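Local atomic coordinates of uncharacterized protein (Pseudomonas aeruginosa PAO1, PDB entry 4R1D), a protein that probably serves as the immunity protein of the type VI secretion lipase Tle4, binding this toxin to protect the producing cell. Residues 69-72 / 78-81; 50-55 / 96-101; 82-87 / 114-119. All coordinates share one frame; numbering follows the deposited sequence.

Interaction 1. Residues 69-72 / 78-81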
loop_
_atom_site.group_PDB
_atom_site.type_symbol
_atom_site.label_atom_id
_atom_site.label_comp_id
_atom_site.label_asym_id
_atom_site.label_seq_id
_atom_site.Cartn_x
_atom_site.Cartn_y
_atom_site.Cartn_z
ATOM N N LEU B 69 13.211 26.098 -6.523
ATOM C CA LEU B 69 14.147 26.357 -7.610
ATOM C C LEU B 69 13.719 27.539 -8.481
ATOM O O LEU B 69 14.480 28.488 -8.652
ATOM C CB LEU B 69 14.351 25.094 -8.437
ATOM C CG LEU B 69 14.899 24.009 -7.498
ATOM C CD1 LEU B 69 14.807 22.640 -8.111
ATOM C CD2 LEU B 69 16.343 24.330 -7.081
ATOM N N ARG B 70 12.504 27.496 -9.018
ATOM C CA ARG B 70 12.035 28.591 -9.859
ATOM C C ARG B 70 10.557 28.512 -10.172
ATOM O O ARG B 70 9.947 27.442 -10.124
ATOM C CB ARG B 70 12.836 28.667 -11.171
ATOM C CG ARG B 70 12.948 27.355 -11.939
ATOM C CD ARG B 70 13.950 27.469 -13.096
ATOM N NE ARG B 70 14.621 26.194 -13.362
ATOM C CZ ARG B 70 15.657 25.733 -12.665
ATOM N NH1 ARG B 70 16.151 26.445 -11.658
ATOM N NH2 ARG B 70 16.204 24.563 -12.965
ATOM N N LYS B 71 9.983 29.667 -10.484
ATOM C CA LYS B 71 8.650 29.728 -11.046
ATOM C C LYS B 71 8.781 29.907 -12.550
ATOM O O LYS B 71 9.461 30.826 -13.016
ATOM C CB LYS B 71 7.872 30.883 -10.432
ATOM C CG LYS B 71 6.422 30.947 -10.865
ATOM C CD LYS B 71 5.717 32.101 -10.175
ATOM C CE LYS B 71 4.295 32.258 -10.671
ATOM N NZ LYS B 71 3.660 33.459 -10.063
ATOM N N ILE B 72 8.149 29.014 -13.307
ATOM C CA ILE B 72 8.251 29.015 -14.754
ATOM C C ILE B 72 6.965 29.511 -15.409
ATOM O O ILE B 72 5.866 29.105 -15.029
ATOM C CB ILE B 72 8.611 27.606 -15.287
ATOM C CG1 ILE B 72 9.967 27.159 -14.722
ATOM C CG2 ILE B 72 8.635 27.590 -16.809
ATOM C CD1 ILE B 72 10.263 25.686 -14.914
ATOM N N SER B 78 -0.320 30.158 -17.960
ATOM C CA SER B 78 -0.013 28.949 -17.209
ATOM C C SER B 78 1.348 29.086 -16.538
ATOM O O SER B 78 2.274 29.654 -17.122
ATOM C CB SER B 78 -0.047 27.734 -18.136
ATOM O OG SER B 78 0.327 26.562 -17.436
ATOM N N VAL B 79 1.469 28.573 -15.312
ATOM C CA VAL B 79 2.727 28.658 -14.578
ATOM C C VAL B 79 3.099 27.338 -13.901
ATOM O O VAL B 79 2.250 26.470 -13.677
ATOM C CB VAL B 79 2.683 29.761 -13.494
ATOM C CG1 VAL B 79 2.409 31.127 -14.131
ATOM C CG2 VAL B 79 1.629 29.435 -12.445
ATOM N N GLY B 80 4.373 27.200 -13.565
ATOM C CA GLY B 80 4.824 26.041 -12.815
ATOM C C GLY B 80 5.718 26.421 -11.658
ATOM O O GLY B 80 6.507 27.359 -11.757
ATOM N N LEU B 81 5.588 25.703 -10.548
ATOM C CA LEU B 81 6.522 25.835 -9.444
ATOM C C LEU B 81 7.454 24.638 -9.478
ATOM O O LEU B 81 7.004 23.497 -9.442
ATOM C CB LEU B 81 5.786 25.890 -8.095
ATOM C CG LEU B 81 4.736 27.000 -7.933
ATOM C CD1 LEU B 81 3.997 26.892 -6.606
ATOM C CD2 LEU B 81 5.380 28.382 -8.080
#
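Lys71 and Ile72 pair with Leu81 and Gly80 in the antiparallel beta hairpin of strands 68-73 and 79-84, which forms an end of the sheet in the N-terminal domain. Ile72 and Gly80 are the hydrogen-bonded pair: Ile72 N donates to Gly80 O at 2.8 Å, and Gly80 N returns a bond of equal length to Ile72 O. The same two oxygens also receive CA-H...O contacts, from Lys71 CA to Gly80 O at 3.3 Å and from Val79 CA to Ile72 O at 3.2 Å.

Lys71 and Leu81 form the adjoining non-hydrogen-bonded pair, with their side chains on the face covered by helix 42-58. Because CG of Lys71 is anti to the backbone N (chi1 -175°) and the rest of the chain is fully extended, its methylene groups run across the neighbouring strand. Lys71 CG meets Leu81 CD2 at 3.9 Å, and further out Lys71 CE lies 4.1 Å from Val79 CB. Ile72 points to the other face, where Val123 of helix 119-132 packs on it. Before this regular pairing, Leu69 and Arg70 both face Leu82 in a classic beta bulge.

The chemistry is thus divided. The two amide-carbonyl bonds fix the register, while the aliphatic part of a lysine provides apolar cover for Val79 and Leu81. The same side chain also touches Asp50 and Glu53 of helix 42-58, two acidic residues whose charge probably favours the nearby ammonium group.

Interaction 2. Residues 50-55 / 96-101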
loop_
_atom_site.group_PDB
_atom_site.type_symbol
_atom_site.label_atom_id
_atom_site.label_comp_id
_atom_site.label_asym_id
_atom_site.label_seq_id
_atom_site.Cartn_x
_atom_site.Cartn_y
_atom_site.Cartn_z
ATOM N N ASP B 50 0.851 31.600 -5.156
ATOM C CA ASP B 50 1.778 32.439 -4.398
ATOM C C ASP B 50 2.018 31.846 -3.020
ATOM O O ASP B 50 3.135 31.878 -2.514
ATOM C CB ASP B 50 1.257 33.876 -4.256
ATOM C CG ASP B 50 1.334 34.662 -5.550
ATOM O OD1 ASP B 50 2.085 34.261 -6.462
ATOM O OD2 ASP B 50 0.647 35.700 -5.649
ATOM N N ARG B 51 0.962 31.314 -2.409
ATOM C CA ARG B 51 1.060 30.736 -1.074
ATOM C C ARG B 51 2.031 29.564 -1.051
ATOM O O ARG B 51 2.828 29.417 -0.123
ATOM C CB ARG B 51 -0.311 30.251 -0.602
ATOM C CG ARG B 51 -0.318 29.656 0.795
ATOM C CD ARG B 51 -1.614 28.888 1.056
ATOM N NE ARG B 51 -1.374 27.446 1.110
ATOM C CZ ARG B 51 -1.390 26.634 0.054
ATOM N NH1 ARG B 51 -1.646 27.108 -1.163
ATOM N NH2 ARG B 51 -1.147 25.341 0.219
ATOM N N LEU B 52 1.937 28.716 -2.070
ATOM C CA LEU B 52 2.796 27.545 -2.177
ATOM C C LEU B 52 4.238 27.928 -2.448
ATOM O O LEU B 52 5.157 27.327 -1.890
ATOM C CB LEU B 52 2.321 26.624 -3.298
ATOM C CG LEU B 52 1.387 25.490 -2.902
ATOM C CD1 LEU B 52 1.030 24.684 -4.140
ATOM C CD2 LEU B 52 2.055 24.612 -1.840
ATOM N N GLU B 53 4.440 28.893 -3.340
ATOM C CA GLU B 53 5.801 29.315 -3.643
ATOM C C GLU B 53 6.484 29.784 -2.367
ATOM O O GLU B 53 7.634 29.434 -2.096
ATOM C CB GLU B 53 5.844 30.415 -4.707
ATOM C CG GLU B 53 7.269 30.921 -4.920
ATOM C CD GLU B 53 7.370 32.057 -5.904
ATOM O OE1 GLU B 53 6.389 32.309 -6.632
ATOM O OE2 GLU B 53 8.445 32.696 -5.945
ATOM N N GLN B 54 5.766 30.557 -1.561
ATOM C CA GLN B 54 6.353 31.078 -0.337
ATOM C C GLN B 54 6.601 29.994 0.711
ATOM O O GLN B 54 7.541 30.091 1.495
ATOM C CB GLN B 54 5.530 32.243 0.222
ATOM C CG GLN B 54 5.568 33.502 -0.665
ATOM C CD GLN B 54 6.989 34.029 -0.923
ATOM O OE1 GLN B 54 7.804 34.156 -0.000
ATOM N NE2 GLN B 54 7.288 34.336 -2.186
ATOM N N GLU B 55 5.773 28.957 0.725
ATOM C CA GLU B 55 6.021 27.829 1.613
ATOM C C GLU B 55 7.312 27.136 1.210
ATOM O O GLU B 55 8.154 26.837 2.055
ATOM C CB GLU B 55 4.871 26.820 1.575
ATOM C CG GLU B 55 3.566 27.333 2.146
ATOM C CD GLU B 55 2.475 26.282 2.127
ATOM O OE1 GLU B 55 2.750 25.137 1.706
ATOM O OE2 GLU B 55 1.340 26.598 2.537
ATOM N N ASP B 96 5.090 21.502 -10.268
ATOM C CA ASP B 96 3.677 21.704 -9.949
ATOM C C ASP B 96 3.081 22.714 -10.939
ATOM O O ASP B 96 3.258 23.924 -10.767
ATOM C CB ASP B 96 3.584 22.232 -8.523
ATOM C CG ASP B 96 2.168 22.210 -7.963
ATOM O OD1 ASP B 96 1.287 21.675 -8.646
ATOM O OD2 ASP B 96 1.969 22.721 -6.833
ATOM N N THR B 97 2.399 22.231 -11.975
ATOM C CA THR B 97 1.877 23.128 -13.017
ATOM C C THR B 97 0.417 23.506 -12.810
ATOM O O THR B 97 -0.422 22.661 -12.471
ATOM C CB THR B 97 2.005 22.558 -14.443
ATOM O OG1 THR B 97 1.118 21.449 -14.604
ATOM C CG2 THR B 97 3.454 22.144 -14.776
ATOM N N TYR B 98 0.123 24.780 -13.032
ATOM C CA TYR B 98 -1.244 25.278 -12.988
ATOM C C TYR B 98 -1.588 25.793 -14.375
ATOM O O TYR B 98 -0.814 26.534 -14.988
ATOM C CB TYR B 98 -1.365 26.368 -11.919
ATOM C CG TYR B 98 -1.041 25.809 -10.558
ATOM C CD1 TYR B 98 -2.040 25.297 -9.754
ATOM C CD2 TYR B 98 0.279 25.710 -10.112
ATOM C CE1 TYR B 98 -1.757 24.741 -8.522
ATOM C CE2 TYR B 98 0.574 25.154 -8.877
ATOM C CZ TYR B 98 -0.454 24.669 -8.090
ATOM O OH TYR B 98 -0.197 24.112 -6.860
ATOM N N VAL B 99 -2.731 25.367 -14.888
ATOM C CA VAL B 99 -3.068 25.656 -16.279
ATOM C C VAL B 99 -4.560 25.898 -16.403
ATOM O O VAL B 99 -5.355 25.310 -15.665
ATOM C CB VAL B 99 -2.620 24.514 -17.222
ATOM C CG1 VAL B 99 -3.348 23.211 -16.899
ATOM C CG2 VAL B 99 -2.813 24.906 -18.686
ATOM N N THR B 100 -4.936 26.773 -17.329
ATOM C CA THR B 100 -6.331 27.155 -17.500
ATOM C C THR B 100 -6.836 26.833 -18.898
ATOM O O THR B 100 -6.087 26.879 -19.862
ATOM C CB THR B 100 -6.507 28.663 -17.249
ATOM O OG1 THR B 100 -5.611 29.391 -18.099
ATOM C CG2 THR B 100 -6.194 28.988 -15.804
ATOM N N SER B 101 -8.118 26.506 -19.005
ATOM C CA SER B 101 -8.726 26.256 -20.301
ATOM C C SER B 101 -9.082 27.583 -20.967
ATOM O O SER B 101 -9.199 28.612 -20.291
ATOM C CB SER B 101 -9.987 25.413 -20.126
ATOM O OG SER B 101 -10.830 26.000 -19.147
#
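Tyr98 has CG anti to its carbonyl carbon (chi1 -62°) and Asp96 has CG anti to its backbone N (chi1 -168°); these torsions bring the phenol oxygen and the carboxylate together next to Leu52. The contact is a helix-on-sheet packing, in which helix 42-58 lies over strand 92-100; from residues 50-55, Leu52 makes the contact. Asp96 and Tyr98, two residues apart, direct their side chains to the same side of the strand.

Leu52 does its touching through CD1 and crosses both partners at about a right angle. Its CD1 is 3.5 Å from Asp96 OD2 and 4.2 Å from Tyr98 CZ, so the methyl lies against both the polar pair and the hydroxyl-bearing carbon of the ring, approaching the ring obliquely. Its approach to the hydroxyl oxygen is closer than expected for a methyl and is doubtful in detail. Arg109 of strand 107-115 forms a salt bridge with Asp96 OD2 and packs against both Leu52 and Tyr98; the buried carboxylate is probably stabilised as an anion by this charge. Next to Leu52, Tyr98 OH donates to Asp96 OD2 at 2.6 Å, from 40° above the carboxylate plane.

Interaction 3. Residues 82-87 / 114-119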
loop_
_atom_site.group_PDB
_atom_site.type_symbol
_atom_site.label_atom_id
_atom_site.label_comp_id
_atom_site.label_asym_id
_atom_site.label_seq_id
_atom_site.Cartn_x
_atom_site.Cartn_y
_atom_site.Cartn_z
ATOM N N LEU B 82 8.751 24.904 -9.562
ATOM C CA LEU B 82 9.745 23.843 -9.614
ATOM C C LEU B 82 10.506 23.798 -8.307
ATOM O O LEU B 82 11.105 24.799 -7.881
ATOM C CB LEU B 82 10.716 24.086 -10.776
ATOM C CG LEU B 82 11.660 22.928 -11.106
ATOM C CD1 LEU B 82 10.907 21.836 -11.824
ATOM C CD2 LEU B 82 12.796 23.443 -11.987
ATOM N N SER B 83 10.479 22.636 -7.663
ATOM C CA SER B 83 11.179 22.431 -6.400
ATOM C C SER B 83 11.907 21.102 -6.470
ATOM O O SER B 83 11.630 20.301 -7.355
ATOM C CB SER B 83 10.188 22.440 -5.226
ATOM O OG SER B 83 9.230 21.393 -5.354
ATOM N N TRP B 84 12.853 20.869 -5.565
ATOM C CA TRP B 84 13.429 19.530 -5.422
ATOM C C TRP B 84 12.334 18.546 -5.006
ATOM O O TRP B 84 11.437 18.902 -4.252
ATOM C CB TRP B 84 14.563 19.537 -4.391
ATOM C CG TRP B 84 15.830 20.113 -4.950
ATOM C CD1 TRP B 84 16.460 21.258 -4.550
ATOM C CD2 TRP B 84 16.611 19.576 -6.021
ATOM N NE1 TRP B 84 17.592 21.465 -5.309
ATOM C CE2 TRP B 84 17.705 20.447 -6.220
ATOM C CE3 TRP B 84 16.494 18.447 -6.837
ATOM C CZ2 TRP B 84 18.671 20.215 -7.192
ATOM C CZ3 TRP B 84 17.458 18.219 -7.800
ATOM C CH2 TRP B 84 18.532 19.100 -7.969
ATOM N N SER B 85 12.410 17.306 -5.484
ATOM C CA SER B 85 11.354 16.334 -5.193
ATOM C C SER B 85 11.402 15.793 -3.760
ATOM O O SER B 85 10.438 15.185 -3.287
ATOM C CB SER B 85 11.377 15.186 -6.198
ATOM O OG SER B 85 12.573 14.457 -6.085
ATOM N N SER B 86 12.525 16.000 -3.078
ATOM C CA SER B 86 12.639 15.717 -1.650
ATOM C C SER B 86 13.830 16.467 -1.095
ATOM O O SER B 86 14.601 17.066 -1.846
ATOM C CB SER B 86 12.834 14.224 -1.377
ATOM O OG SER B 86 14.206 13.882 -1.492
ATOM N N GLU B 87 13.999 16.408 0.220
ATOM C CA GLU B 87 15.097 17.127 0.844
ATOM C C GLU B 87 16.457 16.468 0.641
ATOM O O GLU B 87 17.471 16.987 1.112
ATOM C CB GLU B 87 14.797 17.389 2.322
ATOM C CG GLU B 87 13.596 18.308 2.484
ATOM C CD GLU B 87 13.286 18.657 3.923
ATOM O OE1 GLU B 87 13.943 18.106 4.835
ATOM O OE2 GLU B 87 12.375 19.489 4.133
ATOM N N VAL B 114 9.891 15.461 -12.437
ATOM C CA VAL B 114 10.561 15.683 -13.703
ATOM C C VAL B 114 12.067 15.484 -13.489
ATOM O O VAL B 114 12.610 15.880 -12.464
ATOM C CB VAL B 114 10.276 17.116 -14.204
ATOM C CG1 VAL B 114 11.264 17.531 -15.278
ATOM C CG2 VAL B 114 8.825 17.231 -14.686
ATOM N N SER B 115 12.739 14.860 -14.446
ATOM C CA SER B 115 14.180 14.669 -14.305
ATOM C C SER B 115 14.931 15.976 -14.512
ATOM O O SER B 115 14.589 16.769 -15.384
ATOM C CB SER B 115 14.704 13.593 -15.261
ATOM O OG SER B 115 14.533 12.293 -14.713
ATOM N N VAL B 116 15.957 16.190 -13.702
ATOM C CA VAL B 116 16.811 17.361 -13.857
ATOM C C VAL B 116 17.258 17.502 -15.310
ATOM O O VAL B 116 17.160 18.580 -15.902
ATOM C CB VAL B 116 18.041 17.263 -12.951
ATOM C CG1 VAL B 116 19.009 18.407 -13.246
ATOM C CG2 VAL B 116 17.620 17.289 -11.498
ATOM N N ASP B 117 17.730 16.402 -15.890
ATOM C CA ASP B 117 18.274 16.449 -17.243
ATOM C C ASP B 117 17.187 16.371 -18.314
ATOM O O ASP B 117 17.483 16.274 -19.505
ATOM C CB ASP B 117 19.350 15.375 -17.447
ATOM C CG ASP B 117 18.790 13.971 -17.441
ATOM O OD1 ASP B 117 17.583 13.801 -17.168
ATOM O OD2 ASP B 117 19.568 13.029 -17.699
ATOM N N ARG B 118 15.926 16.436 -17.884
ATOM C CA ARG B 118 14.813 16.491 -18.825
ATOM C C ARG B 118 13.983 17.757 -18.676
ATOM O O ARG B 118 12.859 17.826 -19.186
ATOM C CB ARG B 118 13.911 15.268 -18.657
ATOM C CG ARG B 118 14.616 13.965 -18.968
ATOM C CD ARG B 118 13.656 12.803 -18.991
ATOM N NE ARG B 118 14.381 11.539 -18.981
ATOM C CZ ARG B 118 14.016 10.467 -19.666
ATOM N NH1 ARG B 118 12.929 10.504 -20.423
ATOM N NH2 ARG B 118 14.741 9.357 -19.586
ATOM N N GLU B 119 14.535 18.757 -17.993
ATOM C CA GLU B 119 13.775 19.951 -17.650
ATOM C C GLU B 119 13.182 20.691 -18.850
ATOM O O GLU B 119 12.011 21.072 -18.828
ATOM C CB GLU B 119 14.598 20.922 -16.802
ATOM C CG GLU B 119 13.771 22.116 -16.322
ATOM C CD GLU B 119 14.564 23.132 -15.522
ATOM O OE1 GLU B 119 15.720 22.845 -15.147
ATOM O OE2 GLU B 119 14.025 24.230 -15.272
#
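Glu119 OE2 rests 3.6 Å from Leu82 CD2 and at the same time is held by a salt bridge from Arg70 NE. The second carboxylate oxygen, OE1, lies close to NH2 of the same arginine, so the acid and the guanidinium group meet along two atoms each, which fixes the rotation of the carboxylate. Glu119 reaches this place with CG anti to the backbone N (chi1 -174°) and an extended chain beyond, and Glu119 CD stands 4.0 Å from Leu82 CD2. The leucine methyl thus covers one flank of the carboxylate, which would probably strengthen its attraction to Arg70.

A second, purely apolar meeting lies beside it. Val116 CG2 approaches the six-membered ring of Trp84 obliquely, 3.8 Å from CZ3 and 4.1 Å from CH2. The Trp84 side chain sets out away from residues 114-119, yet the length of the indole brings its far end back to the valine. Tyr93 joins the two halves, touching Leu82, Trp84, Val116 and Glu119, and His61 meets the indole as well.

Val116 and Asp117 form a short 3-10 turn, closed by Arg118 N bonding to Ser115 O at 2.9 Å, and Arg118 is the N-cap of the helix that follows. Ser115 and Arg118 also hydrogen-bond to the partner chain of the complex, probably the lipase Tle4. The arrangement is a strand-to-helix connection in which the start of helix 119-132 packs on an antiparallel sheet through Glu119 and the preceding Val116, right at the intermolecular interface.

All three contacts lie in the N-terminal domain, where strands 68-73, 79-84, 92-100 and 107-115 follow one another in both chain and sheet. Interactions 1 and 2 have centres about 7 Å apart and meet where strands 79-84 and 92-100 are neighbours: Val79 O is 2.8 Å from Tyr98 N. Interaction 3 is about 12 Å from interaction 1, centre to centre, and continues strand 79-84; Arg70 NE reaches Glu119 OE2 at 2.8 Å. Interactions 2 and 3, about 16 Å apart between centres, do not touch. Of the three, interaction 3 alone reaches the partner chain; interaction 1 pairs two strands of the sheet and interaction 2 packs helix 42-58 on it.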